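Local coordinates for glutathione transferase (Leptospira interrogans serovar Lai, PDB 3UBK), which probably binds glutathione and catalyses its transfer to electrophilic substrates, at residues 8-13 with 202-207; 12-17 with 102-107. One frame throughout, in Å; residues are numbered along the deposited sequence.

Interaction 1 (8-13 with 202-207)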
# COMPACT_ATOMS: atom_id res chain seq x y z
N GLY A 8 -3.32 -11.60 15.54
CA GLY A 8 -3.69 -12.19 14.25
C GLY A 8 -3.14 -13.60 14.09
O GLY A 8 -2.06 -13.92 14.59
N ALA A 9 -3.89 -14.45 13.39
CA ALA A 9 -3.55 -15.87 13.26
C ALA A 9 -2.56 -16.15 12.14
O ALA A 9 -2.43 -15.37 11.19
CB ALA A 9 -4.82 -16.70 13.08
N SER A 10 -1.87 -17.28 12.25
CA SER A 10 -0.78 -17.61 11.33
C SER A 10 -1.26 -18.05 9.96
O SER A 10 -0.44 -18.35 9.11
CB SER A 10 0.14 -18.69 11.92
OG SER A 10 0.76 -18.24 13.12
N ILE A 11 -2.57 -18.09 9.74
CA ILE A 11 -3.08 -18.39 8.41
C ILE A 11 -3.19 -17.14 7.54
O ILE A 11 -3.37 -17.25 6.32
CB ILE A 11 -4.46 -19.10 8.42
CG1 ILE A 11 -5.45 -18.35 9.31
CG2 ILE A 11 -4.31 -20.57 8.85
CD1 ILE A 11 -6.89 -18.81 9.12
N SER A 12 -3.09 -15.96 8.14
CA SER A 12 -3.09 -14.71 7.37
C SER A 12 -1.72 -14.40 6.77
O SER A 12 -0.71 -14.35 7.48
CB SER A 12 -3.55 -13.53 8.24
OG SER A 12 -3.23 -12.30 7.59
N ASN A 13 -1.67 -14.16 5.46
CA ASN A 13 -0.40 -13.77 4.86
C ASN A 13 0.12 -12.39 5.31
O ASN A 13 1.33 -12.15 5.34
CB ASN A 13 -0.40 -13.93 3.34
CG ASN A 13 -1.67 -13.42 2.69
OD1 ASN A 13 -1.64 -12.95 1.55
ND2 ASN A 13 -2.80 -13.51 3.40
N GLU A 202 6.24 -20.83 8.24
CA GLU A 202 5.60 -21.94 7.53
C GLU A 202 5.08 -23.00 8.50
O GLU A 202 3.97 -23.53 8.33
CB GLU A 202 6.59 -22.60 6.57
CG GLU A 202 6.84 -21.78 5.32
CD GLU A 202 5.58 -21.62 4.49
OE1 GLU A 202 5.27 -22.54 3.70
OE2 GLU A 202 4.91 -20.58 4.63
N LYS A 203 5.87 -23.30 9.52
CA LYS A 203 5.48 -24.28 10.51
C LYS A 203 4.24 -23.86 11.31
O LYS A 203 3.30 -24.65 11.47
CB LYS A 203 6.65 -24.59 11.45
CG LYS A 203 6.26 -25.39 12.69
CD LYS A 203 5.62 -26.72 12.32
CE LYS A 203 6.42 -27.46 11.27
NZ LYS A 203 5.84 -28.81 11.02
N ASP A 204 4.23 -22.63 11.83
CA ASP A 204 3.06 -22.14 12.57
C ASP A 204 1.80 -22.14 11.69
O ASP A 204 0.69 -22.41 12.17
CB ASP A 204 3.30 -20.74 13.13
CG ASP A 204 4.16 -20.75 14.40
OD1 ASP A 204 4.31 -21.82 15.03
OD2 ASP A 204 4.68 -19.68 14.77
N LYS A 205 1.98 -21.84 10.41
CA LYS A 205 0.88 -21.81 9.46
C LYS A 205 0.35 -23.23 9.31
O LYS A 205 -0.86 -23.46 9.35
CB LYS A 205 1.36 -21.28 8.10
CG LYS A 205 0.26 -21.22 7.03
CD LYS A 205 0.61 -20.27 5.87
CE LYS A 205 1.86 -20.70 5.11
NZ LYS A 205 2.25 -19.76 3.99
N GLN A 206 1.26 -24.18 9.15
CA GLN A 206 0.92 -25.59 8.99
C GLN A 206 0.20 -26.17 10.20
O GLN A 206 -0.81 -26.88 10.06
CB GLN A 206 2.17 -26.40 8.69
CG GLN A 206 1.88 -27.75 8.05
CD GLN A 206 2.95 -28.76 8.37
OE1 GLN A 206 3.46 -28.79 9.49
NE2 GLN A 206 3.30 -29.58 7.39
N ILE A 207 0.70 -25.88 11.40
CA ILE A 207 0.10 -26.37 12.62
C ILE A 207 -1.37 -25.96 12.73
O ILE A 207 -2.23 -26.78 13.06
CB ILE A 207 0.85 -25.82 13.86
CG1 ILE A 207 2.23 -26.47 14.01
CG2 ILE A 207 0.04 -26.01 15.12
CD1 ILE A 207 3.13 -25.73 15.01

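Interaction 2 (12-17 with 102-107)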
# COMPACT_ATOMS: atom_id res chain seq x y z
N SER A 12 -3.09 -15.96 8.14
CA SER A 12 -3.09 -14.71 7.37
C SER A 12 -1.72 -14.40 6.77
O SER A 12 -0.71 -14.35 7.48
CB SER A 12 -3.55 -13.53 8.24
OG SER A 12 -3.23 -12.30 7.59
N ASN A 13 -1.67 -14.16 5.46
CA ASN A 13 -0.40 -13.77 4.86
C ASN A 13 0.12 -12.39 5.31
O ASN A 13 1.33 -12.15 5.34
CB ASN A 13 -0.40 -13.93 3.34
CG ASN A 13 -1.67 -13.42 2.69
OD1 ASN A 13 -1.64 -12.95 1.55
ND2 ASN A 13 -2.80 -13.51 3.40
N TYR A 14 -0.79 -11.49 5.67
CA TYR A 14 -0.39 -10.18 6.19
C TYR A 14 0.20 -10.28 7.60
O TYR A 14 1.13 -9.56 7.93
CB TYR A 14 -1.56 -9.18 6.13
CG TYR A 14 -1.90 -8.88 4.69
CD1 TYR A 14 -2.85 -9.62 4.00
CD2 TYR A 14 -1.21 -7.89 3.99
CE1 TYR A 14 -3.14 -9.36 2.66
CE2 TYR A 14 -1.49 -7.63 2.66
CZ TYR A 14 -2.46 -8.37 2.00
OH TYR A 14 -2.74 -8.13 0.67
N VAL A 15 -0.35 -11.18 8.41
CA VAL A 15 0.24 -11.47 9.72
C VAL A 15 1.64 -12.04 9.49
O VAL A 15 2.63 -11.62 10.11
CB VAL A 15 -0.64 -12.47 10.53
CG1 VAL A 15 0.08 -12.97 11.77
CG2 VAL A 15 -1.97 -11.82 10.90
N ASN A 16 1.73 -12.98 8.56
CA ASN A 16 2.99 -13.65 8.31
C ASN A 16 4.05 -12.72 7.75
O ASN A 16 5.22 -12.84 8.10
CB ASN A 16 2.79 -14.88 7.42
CG ASN A 16 2.09 -15.99 8.15
OD1 ASN A 16 2.07 -16.00 9.38
ND2 ASN A 16 1.50 -16.92 7.42
N LYS A 17 3.64 -11.80 6.88
CA LYS A 17 4.53 -10.74 6.42
C LYS A 17 5.22 -10.03 7.61
O LYS A 17 6.44 -9.84 7.63
CB LYS A 17 3.74 -9.74 5.57
CG LYS A 17 4.46 -8.43 5.22
CD LYS A 17 3.41 -7.48 4.60
CE LYS A 17 3.94 -6.11 4.27
NZ LYS A 17 2.76 -5.22 3.97
N TYR A 102 -0.78 -5.87 -6.93
CA TYR A 102 -1.03 -6.36 -8.25
C TYR A 102 -0.99 -7.87 -8.37
O TYR A 102 -1.32 -8.40 -9.39
CB TYR A 102 -0.04 -5.73 -9.22
CG TYR A 102 0.08 -4.25 -9.08
CD1 TYR A 102 -1.02 -3.45 -9.05
CD2 TYR A 102 1.30 -3.66 -8.99
CE1 TYR A 102 -0.90 -2.12 -8.93
CE2 TYR A 102 1.42 -2.34 -8.87
CZ TYR A 102 0.33 -1.57 -8.83
OH TYR A 102 0.47 -0.23 -8.70
N LEU A 103 -0.58 -8.56 -7.33
CA LEU A 103 -0.60 -10.02 -7.34
C LEU A 103 -1.58 -10.60 -6.34
O LEU A 103 -2.41 -11.44 -6.71
CB LEU A 103 0.80 -10.60 -7.12
CG LEU A 103 1.81 -10.39 -8.24
CD1 LEU A 103 3.11 -11.07 -7.88
CD2 LEU A 103 1.27 -10.91 -9.58
N ASP A 104 -1.52 -10.16 -5.09
CA ASP A 104 -2.35 -10.76 -4.05
C ASP A 104 -3.80 -10.28 -4.03
O ASP A 104 -4.71 -11.07 -3.77
CB ASP A 104 -1.75 -10.57 -2.66
CG ASP A 104 -2.47 -11.39 -1.61
OD1 ASP A 104 -2.44 -12.63 -1.73
OD2 ASP A 104 -3.07 -10.80 -0.70
N ILE A 105 -4.01 -8.99 -4.24
CA ILE A 105 -5.36 -8.47 -4.21
C ILE A 105 -6.21 -9.13 -5.30
O ILE A 105 -7.32 -9.59 -5.04
CB ILE A 105 -5.39 -6.93 -4.33
CG1 ILE A 105 -4.91 -6.31 -3.01
CG2 ILE A 105 -6.80 -6.44 -4.64
CD1 ILE A 105 -5.05 -4.80 -2.96
N PRO A 106 -5.68 -9.17 -6.53
CA PRO A 106 -6.34 -9.89 -7.61
C PRO A 106 -6.59 -11.36 -7.25
O PRO A 106 -7.72 -11.83 -7.33
CB PRO A 106 -5.34 -9.79 -8.77
CG PRO A 106 -4.61 -8.51 -8.51
CD PRO A 106 -4.54 -8.37 -7.00
N ALA A 107 -5.53 -12.06 -6.84
CA ALA A 107 -5.63 -13.46 -6.45
C ALA A 107 -6.69 -13.74 -5.38
O ALA A 107 -7.27 -14.83 -5.34
CB ALA A 107 -4.27 -14.00 -6.00

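Interaction 1 (8-13 with 202-207)
The CB of Ser10 lies over one face of the Asp204 backbone carbonyl group, 3.8 Å from the C atom of Asp204. In return, the carbonyl oxygen of Ser10 rests against the aliphatic part of Lys205, with Ser10 O 3.6 Å from Lys205 CB and the same distance from CG. The carboxylate of Asp204 is turned elsewhere: its CB, rather than an oxygen, faces the serine hydroxyl, with Asp204 CB 3.6 Å from Ser10 OG.

The hydroxyl and the carboxylate have their main polar partners beyond the two segments. Ser10 OG is bonded to Gln31, and Asp204 OD2 forms a salt bridge with Lys19 and is hydrogen-bonded to a glycerol that probably comes from the crystallisation liquor. Lys19 makes a weak bond to Ser10 OG as well, joining the two polar ends indirectly. The Lys205 chain leaves with CG opposite the backbone N (chi1 -180°), which lays its first methylenes along the serine carbonyl, and then bends at chi3 (62°). That bend carries the ammonium group away from the loop to Glu202, one helical turn back, where Lys205 NZ is 2.9 Å from Glu202 OE2 and uses the syn lone pair of that oxygen in an intrahelical salt bridge.

Ser10 occupies the second position of a type I turn, closed by Ser12 N bonding to Ala9 O at 3.2 Å, and its side chain points toward the helix. This turn connects strand 4-7 to helix 13-25 of the thioredoxin-like N-terminal domain, and it abuts helix 196-213 of the helical C-terminal domain. Farther along that helix, Ile11 packs on Leu208, Lys209 and Leu212; the Lys205 side chain touches Ser163 and Val164 of helix 153-169, while Gln31 belongs to neighbouring strand 29-32.

Interaction 2 (12-17 with 102-107)
Tyr14 and Asp104 meet in a buried, mainly polar contact at the interface between the two domains of the glutathione transferase fold. Tyr14 and Asn13 belong to the first turn of helix 13-25, the first helix of the thioredoxin-like domain, whereas Asp104 comes from helix 86-111 of the all-helical domain. The helices stand well apart here, with Asn13 CA and Asp104 CA 9.6 Å from each other, and side chains approaching from opposite directions span the gap.

The chi1 of Asp104 is near trans (-170°), extending the carboxylate across to the helix start. There the amide of Asn13 meets it with its plane steeply turned against the carboxylate. Tyr14 reaches the same group by its far end: the ring lies obliquely to Asp104 OD2, the two planes 64° apart, and Tyr14 CZ is 3.7 Å from that oxygen. Asp104 OD1 is bonded to the hydroxyl of Tyr111, and Arg108 adds a weak, long ion pair to OD2, so this buried carboxylate also has partners from its own helix. The Tyr14 ring also stacks edge-to-face with His161 of helix 153-169.

Helix 86-111 widens into a pi-type turn at 102-104 and is kinked at Pro106, whose N makes no bond to the preceding turn. Tyr102 points to the dimer interface, where its hydroxyl bonds to Glu63 of the second subunit.

At the start of helix 13-25, Ser12 is the N-cap: its OG accepts from Val15 N at 3.2 Å in a nearly straight bond (167°) and more weakly from Tyr14 N. From the turn anchored in this way, Tyr14 OH comes to 3.0 Å from Asp104 OD2.

Both interactions start from the loop and first turn leading into helix 13-25 and share Ser12 and Asn13, but they reach different helices of the C-terminal domain; their centres are 13 Å apart. Asn16 joins them directly, since its ND2 lies 2.9 Å from Ser10 O, probably as a hydrogen bond, and 3.8 Å from Lys205 CD. The glutathione site, unoccupied in this chain, lies closer to interaction 2: there the side chain of Tyr14 is about 4 Å from that of Ser64, a glutathione-binding residue, whereas in interaction 1 that of Ser10 is about 9 Å from that of Ile51, another. Lys17, bonded to Ser64 and Glu100, ties the site further to helix 86-111.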